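Local coordinates for uncharacterized protein (Borrelia turicatae, PDB 5VJ4) that is of unknown function but is probably a surface lipoprotein of relapsing fever spirochetes, differentially regulated between tick and mammal and possibly lipid-binding, at residues A[106-111]-A[136-141]; A[181-185]-A[234-240]. All coordinates share one frame; numbering follows the deposited sequence.

Contact 1: A[106-111]-A[136-141]. With SO4 (sulfate ion), chain F.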
loop_
_atom_site.group_PDB
_atom_site.type_symbol
_atom_site.label_atom_id
_atom_site.label_comp_id
_atom_site.label_asym_id
_atom_site.label_seq_id
_atom_site.Cartn_x
_atom_site.Cartn_y
_atom_site.Cartn_z
ATOM N N LYS A 106 -25.563 -26.319 8.221
ATOM C CA LYS A 106 -26.501 -25.437 8.947
ATOM C C LYS A 106 -26.704 -24.126 8.200
ATOM O O LYS A 106 -27.824 -23.619 8.144
ATOM C CB LYS A 106 -26.166 -25.231 10.431
ATOM C CG LYS A 106 -24.695 -25.455 10.694
ATOM C CD LYS A 106 -24.429 -25.648 12.176
ATOM C CE LYS A 106 -23.007 -26.158 12.413
ATOM N NZ LYS A 106 -22.804 -26.441 13.863
ATOM N N LEU A 107 -25.626 -23.613 7.607
ATOM C CA LEU A 107 -25.712 -22.400 6.807
ATOM C C LEU A 107 -26.583 -22.605 5.588
ATOM O O LEU A 107 -27.382 -21.746 5.249
ATOM C CB LEU A 107 -24.338 -21.926 6.365
ATOM C CG LEU A 107 -24.313 -20.629 5.529
ATOM C CD1 LEU A 107 -25.042 -19.478 6.201
ATOM C CD2 LEU A 107 -22.885 -20.240 5.227
ATOM N N ILE A 108 -26.430 -23.745 4.934
ATOM C CA ILE A 108 -27.260 -24.026 3.810
ATOM C C ILE A 108 -28.726 -24.066 4.247
ATOM O O ILE A 108 -29.610 -23.631 3.525
ATOM C CB ILE A 108 -26.922 -25.369 3.214
ATOM C CG1 ILE A 108 -25.490 -25.343 2.707
ATOM C CG2 ILE A 108 -27.959 -25.740 2.136
ATOM C CD1 ILE A 108 -25.188 -26.266 1.548
ATOM N N ALA A 109 -28.984 -24.599 5.430
ATOM C CA ALA A 109 -30.342 -24.718 5.878
ATOM C C ALA A 109 -30.953 -23.337 6.021
ATOM O O ALA A 109 -32.055 -23.089 5.516
ATOM C CB ALA A 109 -30.411 -25.478 7.170
ATOM N N LEU A 110 -30.214 -22.432 6.657
ATOM C CA LEU A 110 -30.657 -21.047 6.797
ATOM C C LEU A 110 -30.902 -20.363 5.434
ATOM O O LEU A 110 -31.928 -19.704 5.241
ATOM C CB LEU A 110 -29.671 -20.264 7.648
ATOM C CG LEU A 110 -29.895 -18.771 7.800
ATOM C CD1 LEU A 110 -31.201 -18.502 8.536
ATOM C CD2 LEU A 110 -28.703 -18.141 8.515
ATOM N N LEU A 111 -29.991 -20.550 4.485
ATOM C CA LEU A 111 -30.185 -19.954 3.169
ATOM C C LEU A 111 -31.427 -20.493 2.479
ATOM O O LEU A 111 -32.124 -19.734 1.807
ATOM C CB LEU A 111 -28.949 -20.086 2.270
ATOM C CG LEU A 111 -27.599 -19.495 2.737
ATOM C CD1 LEU A 111 -26.472 -19.907 1.795
ATOM C CD2 LEU A 111 -27.640 -17.978 2.881
ATOM N N ILE A 136 -20.514 -15.863 9.246
ATOM C CA ILE A 136 -21.497 -15.352 8.301
ATOM C C ILE A 136 -22.908 -15.834 8.630
ATOM O O ILE A 136 -23.894 -15.140 8.359
ATOM C CB ILE A 136 -21.092 -15.559 6.831
ATOM C CG1 ILE A 136 -21.138 -16.992 6.483
ATOM C CG2 ILE A 136 -19.719 -14.958 6.482
ATOM C CD1 ILE A 136 -22.392 -17.149 5.691
ATOM N N TYR A 137 -22.999 -17.009 9.257
ATOM C CA TYR A 137 -24.276 -17.492 9.825
ATOM C C TYR A 137 -24.772 -16.523 10.897
ATOM O O TYR A 137 -25.930 -16.077 10.847
ATOM C CB TYR A 137 -24.161 -18.925 10.399
ATOM C CG TYR A 137 -25.480 -19.499 10.935
ATOM C CD1 TYR A 137 -26.299 -20.307 10.142
ATOM C CD2 TYR A 137 -25.907 -19.213 12.225
ATOM C CE1 TYR A 137 -27.515 -20.782 10.615
ATOM C CE2 TYR A 137 -27.116 -19.699 12.709
ATOM C CZ TYR A 137 -27.912 -20.472 11.902
ATOM O OH TYR A 137 -29.097 -20.953 12.395
ATOM N N ASP A 138 -23.891 -16.211 11.860
ATOM C CA ASP A 138 -24.250 -15.289 12.935
ATOM C C ASP A 138 -24.774 -13.980 12.384
ATOM O O ASP A 138 -25.780 -13.474 12.884
ATOM C CB ASP A 138 -23.073 -15.042 13.884
ATOM C CG ASP A 138 -22.717 -16.269 14.714
ATOM O OD1 ASP A 138 -23.634 -16.860 15.316
ATOM O OD2 ASP A 138 -21.521 -16.635 14.777
ATOM N N ARG A 139 -24.121 -13.461 11.336
ATOM C CA ARG A 139 -24.529 -12.187 10.771
ATOM C C ARG A 139 -25.862 -12.333 10.089
ATOM O O ARG A 139 -26.810 -11.629 10.456
ATOM C CB ARG A 139 -23.486 -11.616 9.815
ATOM C CG ARG A 139 -23.703 -10.157 9.452
ATOM C CD ARG A 139 -23.249 -9.205 10.564
ATOM N NE ARG A 139 -23.140 -7.823 10.068
ATOM C CZ ARG A 139 -24.137 -6.927 9.952
ATOM N NH1 ARG A 139 -25.382 -7.214 10.288
ATOM N NH2 ARG A 139 -23.887 -5.716 9.495
ATOM N N LEU A 140 -25.951 -13.266 9.132
ATOM C CA LEU A 140 -27.151 -13.355 8.281
ATOM C C LEU A 140 -28.431 -13.662 9.061
ATOM O O LEU A 140 -29.533 -13.261 8.685
ATOM C CB LEU A 140 -26.953 -14.377 7.174
ATOM C CG LEU A 140 -25.926 -14.056 6.095
ATOM C CD1 LEU A 140 -25.947 -15.103 4.988
ATOM C CD2 LEU A 140 -26.220 -12.693 5.515
ATOM N N ASN A 141 -28.264 -14.354 10.174
ATOM C CA ASN A 141 -29.374 -14.831 10.942
ATOM C C ASN A 141 -30.182 -13.680 11.519
ATOM O O ASN A 141 -31.398 -13.618 11.325
ATOM C CB ASN A 141 -28.833 -15.739 12.037
ATOM C CG ASN A 141 -29.893 -16.551 12.707
ATOM O OD1 ASN A 141 -30.922 -16.912 12.105
ATOM N ND2 ASN A 141 -29.647 -16.851 13.971
HETATM S S SO4 F . -27.883 -3.041 9.008
HETATM O O1 SO4 F . -28.484 -2.186 10.052
HETATM O O2 SO4 F . -27.566 -2.221 7.816
HETATM O O3 SO4 F . -28.828 -4.062 8.500
HETATM O O4 SO4 F . -26.684 -3.639 9.656
#

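Contact 2: A[181-185]-A[234-240]. With SO4 (sulfate ion), chain I.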
loop_
_atom_site.group_PDB
_atom_site.type_symbol
_atom_site.label_atom_id
_atom_site.label_comp_id
_atom_site.label_asym_id
_atom_site.label_seq_id
_atom_site.Cartn_x
_atom_site.Cartn_y
_atom_site.Cartn_z
ATOM N N ARG A 181 -1.892 -10.566 -16.838
ATOM C CA ARG A 181 -1.964 -9.264 -16.185
ATOM C C ARG A 181 -3.371 -8.920 -15.761
ATOM O O ARG A 181 -3.561 -8.254 -14.724
ATOM C CB ARG A 181 -1.418 -8.159 -17.078
ATOM C CG ARG A 181 -0.753 -7.049 -16.292
ATOM C CD ARG A 181 -0.004 -6.147 -17.213
ATOM N NE ARG A 181 0.355 -4.890 -16.567
ATOM C CZ ARG A 181 0.690 -3.786 -17.230
ATOM N NH1 ARG A 181 0.703 -3.776 -18.564
ATOM N NH2 ARG A 181 1.036 -2.701 -16.557
ATOM N N LEU A 182 -4.346 -9.368 -16.558
ATOM C CA LEU A 182 -5.737 -9.172 -16.195
ATOM C C LEU A 182 -6.149 -10.023 -14.998
ATOM O O LEU A 182 -6.778 -9.515 -14.068
ATOM C CB LEU A 182 -6.650 -9.387 -17.390
ATOM C CG LEU A 182 -6.471 -8.361 -18.518
ATOM C CD1 LEU A 182 -7.407 -8.727 -19.647
ATOM C CD2 LEU A 182 -6.729 -6.916 -18.089
ATOM N N GLN A 183 -5.762 -11.299 -15.005
ATOM C CA GLN A 183 -6.046 -12.182 -13.883
ATOM C C GLN A 183 -5.515 -11.571 -12.579
ATOM O O GLN A 183 -6.257 -11.514 -11.589
ATOM C CB GLN A 183 -5.447 -13.555 -14.106
ATOM C CG GLN A 183 -6.145 -14.361 -15.181
ATOM C CD GLN A 183 -5.414 -15.647 -15.507
ATOM O OE1 GLN A 183 -4.184 -15.721 -15.408
ATOM N NE2 GLN A 183 -6.164 -16.664 -15.918
ATOM N N ASN A 184 -4.266 -11.081 -12.586
ATOM C CA ASN A 184 -3.724 -10.446 -11.394
ATOM C C ASN A 184 -4.581 -9.299 -10.891
ATOM O O ASN A 184 -4.877 -9.220 -9.697
ATOM C CB ASN A 184 -2.288 -10.016 -11.610
ATOM C CG ASN A 184 -1.398 -11.188 -11.953
ATOM O OD1 ASN A 184 -1.865 -12.321 -12.054
ATOM N ND2 ASN A 184 -0.113 -10.929 -12.121
HETATM N N MSE A 185 -5.020 -8.439 -11.807
HETATM C CA MSE A 185 -5.913 -7.384 -11.405
HETATM C C MSE A 185 -7.192 -8.011 -10.897
HETATM O O MSE A 185 -7.690 -7.629 -9.829
HETATM C CB MSE A 185 -6.168 -6.382 -12.508
HETATM C CG MSE A 185 -6.702 -5.049 -11.948
HETATM SE SE MSE A 185 -5.500 -4.148 -10.650
HETATM C CE MSE A 185 -4.093 -3.643 -11.949
HETATM N N MSE A 234 -3.009 -0.080 -19.855
HETATM C CA MSE A 234 -2.584 -0.704 -18.580
HETATM C C MSE A 234 -1.367 -0.081 -17.931
HETATM O O MSE A 234 -1.223 -0.154 -16.710
HETATM C CB MSE A 234 -2.325 -2.197 -18.709
HETATM C CG MSE A 234 -3.387 -2.842 -19.576
HETATM SE SE MSE A 234 -3.237 -4.804 -19.422
HETATM C CE MSE A 234 -3.961 -5.218 -21.205
ATOM N N ASP A 235 -0.492 0.549 -18.707
ATOM C CA ASP A 235 0.692 1.177 -18.123
ATOM C C ASP A 235 0.367 2.509 -17.417
ATOM O O ASP A 235 1.266 3.185 -16.917
ATOM C CB ASP A 235 1.792 1.370 -19.175
ATOM C CG ASP A 235 2.371 0.050 -19.685
ATOM O OD1 ASP A 235 2.320 -0.960 -18.943
ATOM O OD2 ASP A 235 2.887 0.032 -20.831
ATOM N N ASP A 236 -0.909 2.890 -17.386
ATOM C CA ASP A 236 -1.325 4.050 -16.641
ATOM C C ASP A 236 -2.449 3.650 -15.711
ATOM O O ASP A 236 -3.367 2.921 -16.112
ATOM C CB ASP A 236 -1.798 5.156 -17.595
ATOM C CG ASP A 236 -1.770 6.551 -16.957
ATOM O OD1 ASP A 236 -1.028 6.797 -15.968
ATOM O OD2 ASP A 236 -2.499 7.413 -17.477
ATOM N N ILE A 237 -2.394 4.130 -14.476
ATOM C CA ILE A 237 -3.459 3.799 -13.549
ATOM C C ILE A 237 -4.816 4.272 -14.099
ATOM O O ILE A 237 -5.801 3.542 -13.998
ATOM C CB ILE A 237 -3.173 4.252 -12.110
ATOM C CG1 ILE A 237 -3.191 5.766 -12.019
ATOM C CG2 ILE A 237 -1.846 3.689 -11.592
ATOM C CD1 ILE A 237 -4.480 6.276 -11.421
ATOM N N TYR A 238 -4.861 5.434 -14.752
ATOM C CA TYR A 238 -6.148 5.913 -15.320
ATOM C C TYR A 238 -6.688 4.961 -16.389
ATOM O O TYR A 238 -7.853 5.034 -16.745
ATOM C CB TYR A 238 -6.041 7.315 -15.925
ATOM C CG TYR A 238 -5.864 8.482 -14.972
ATOM C CD1 TYR A 238 -4.658 8.688 -14.274
ATOM C CD2 TYR A 238 -6.888 9.397 -14.782
ATOM C CE1 TYR A 238 -4.506 9.773 -13.396
ATOM C CE2 TYR A 238 -6.743 10.488 -13.914
ATOM C CZ TYR A 238 -5.562 10.680 -13.240
ATOM O OH TYR A 238 -5.448 11.773 -12.399
ATOM N N GLY A 239 -5.841 4.065 -16.899
ATOM C CA GLY A 239 -6.259 3.134 -17.940
ATOM C C GLY A 239 -7.227 2.119 -17.405
ATOM O O GLY A 239 -8.007 1.555 -18.158
ATOM N N TRP A 240 -7.172 1.896 -16.096
ATOM C CA TRP A 240 -8.010 0.907 -15.424
ATOM C C TRP A 240 -9.293 1.452 -14.838
ATOM O O TRP A 240 -10.220 0.686 -14.559
ATOM C CB TRP A 240 -7.219 0.305 -14.305
ATOM C CG TRP A 240 -5.999 -0.364 -14.733
ATOM C CD1 TRP A 240 -4.772 0.200 -14.879
ATOM C CD2 TRP A 240 -5.846 -1.759 -15.018
ATOM N NE1 TRP A 240 -3.846 -0.762 -15.244
ATOM C CE2 TRP A 240 -4.486 -1.973 -15.336
ATOM C CE3 TRP A 240 -6.727 -2.855 -15.026
ATOM C CZ2 TRP A 240 -3.989 -3.235 -15.673
ATOM C CZ3 TRP A 240 -6.230 -4.116 -15.356
ATOM C CH2 TRP A 240 -4.873 -4.296 -15.677
HETATM S S SO4 I . 2.594 -2.881 -13.202
HETATM O O1 SO4 I . 1.820 -1.992 -14.092
HETATM O O2 SO4 I . 2.921 -2.035 -12.027
HETATM O O3 SO4 I . 1.799 -4.106 -12.800
HETATM O O4 SO4 I . 3.852 -3.208 -13.930
#

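Contact 1: A[106-111]-A[136-141]
Helices 105-114 and 133-141 come nearest at L107 and Y137, CA atoms 5.9 Å apart. In this all-helical fold the two helices run nearly parallel, the short segments inclined by 20° with their axes 10.4 Å apart at the closest. The contact is apolar, and L110 and Y137 carry much of it. L110 points at the opposite helix, and its CD2 branch lies 3.6 Å from Y137 CE1, meeting the ring obliquely. The other branch, CD1, reaches the amide oxygen of N141. CG anti to the backbone N (chi1 -177°) carries the Y137 ring across to helix 105-114, its edge near L107 CA and the K106 carbonyl oxygen. L107 and I136 face each other, though their exact spacing is doubtful. I124 of helix 118-128 packs against both I136 and L140, joining this pair to the intervening helix. R139 takes no part in the pairing: its NE and NH2 bond to the carbonyls of F200 and I205, and NH2 has a weak 3.5 Å bond to sulfate O4. Toward helix 118-128, whose R121 touches L111 and whose I124 touches L140, L111 CD2 meets L140 CD1 at 3.9 Å.

Contact 2: A[181-185]-A[234-240]
R181 shares its guanidinium between the D235 carboxylate and a sulfate ion, and the same sulfate also bonds to NE of R181 of the second subunit, so the anion bridges two arginines at the dimer interface and probably offsets their like charges. The R181 chain is extended from CG to NE and carries the guanidinium to D235, where NH1 and NH2 both bond to the single oxygen OD1, NH2 at 3.2 Å in a salt bridge. That oxygen is met nearly along its C-O axis by NH2 and from above the carboxylate plane by NH1, the two flat groups being turned 39° apart. From the edge of the guanidinium, NH2 reaches sulfate O1 at 2.7 Å, while CB of selenomethionine M234 lies over one face, 3.4 Å from NH1. Next to the salt bridge, W240 NE1 donates to the M234 carbonyl oxygen at 3.1 Å, linking the two ends of segment 234-240 and helping to fix the indole. Selenomethionine M185, bent at chi2 (59°) and chi3 (70°), lays its CE methyl over the indole, 3.7 Å from the centroid of the six-membered ring, in a CH-pi contact, with SE above the same face at 4.8 Å from that centroid, a Met-aromatic contact. L182 CD2 comes obliquely to W240 CZ3. Helix 224-229 packs on L182, M234 and W240 through F224, I227 and V228, and V275 of helix 263-301 touches M185 and W240.

How the contacts relate
Contact 1 closes before contact 2 opens along the chain; their centres lie 36 Å apart and their nearest atoms about 22 Å, so the two do not touch. Helix 176-201 spans the distance: residues 181-185 near its start belong to contact 2, while F200 and F201 at its far end meet R139 and I136 of contact 1. Contact 1 pairs helices in the N-terminal part of the modelled chain, whereas contact 2 fixes a loop against a long helix beside the second subunit. Each has an arginine near a separate sulfate, probably from the crystallisation liquor: one is held weakly, the other lies between subunits, so neither alone shows a functional site.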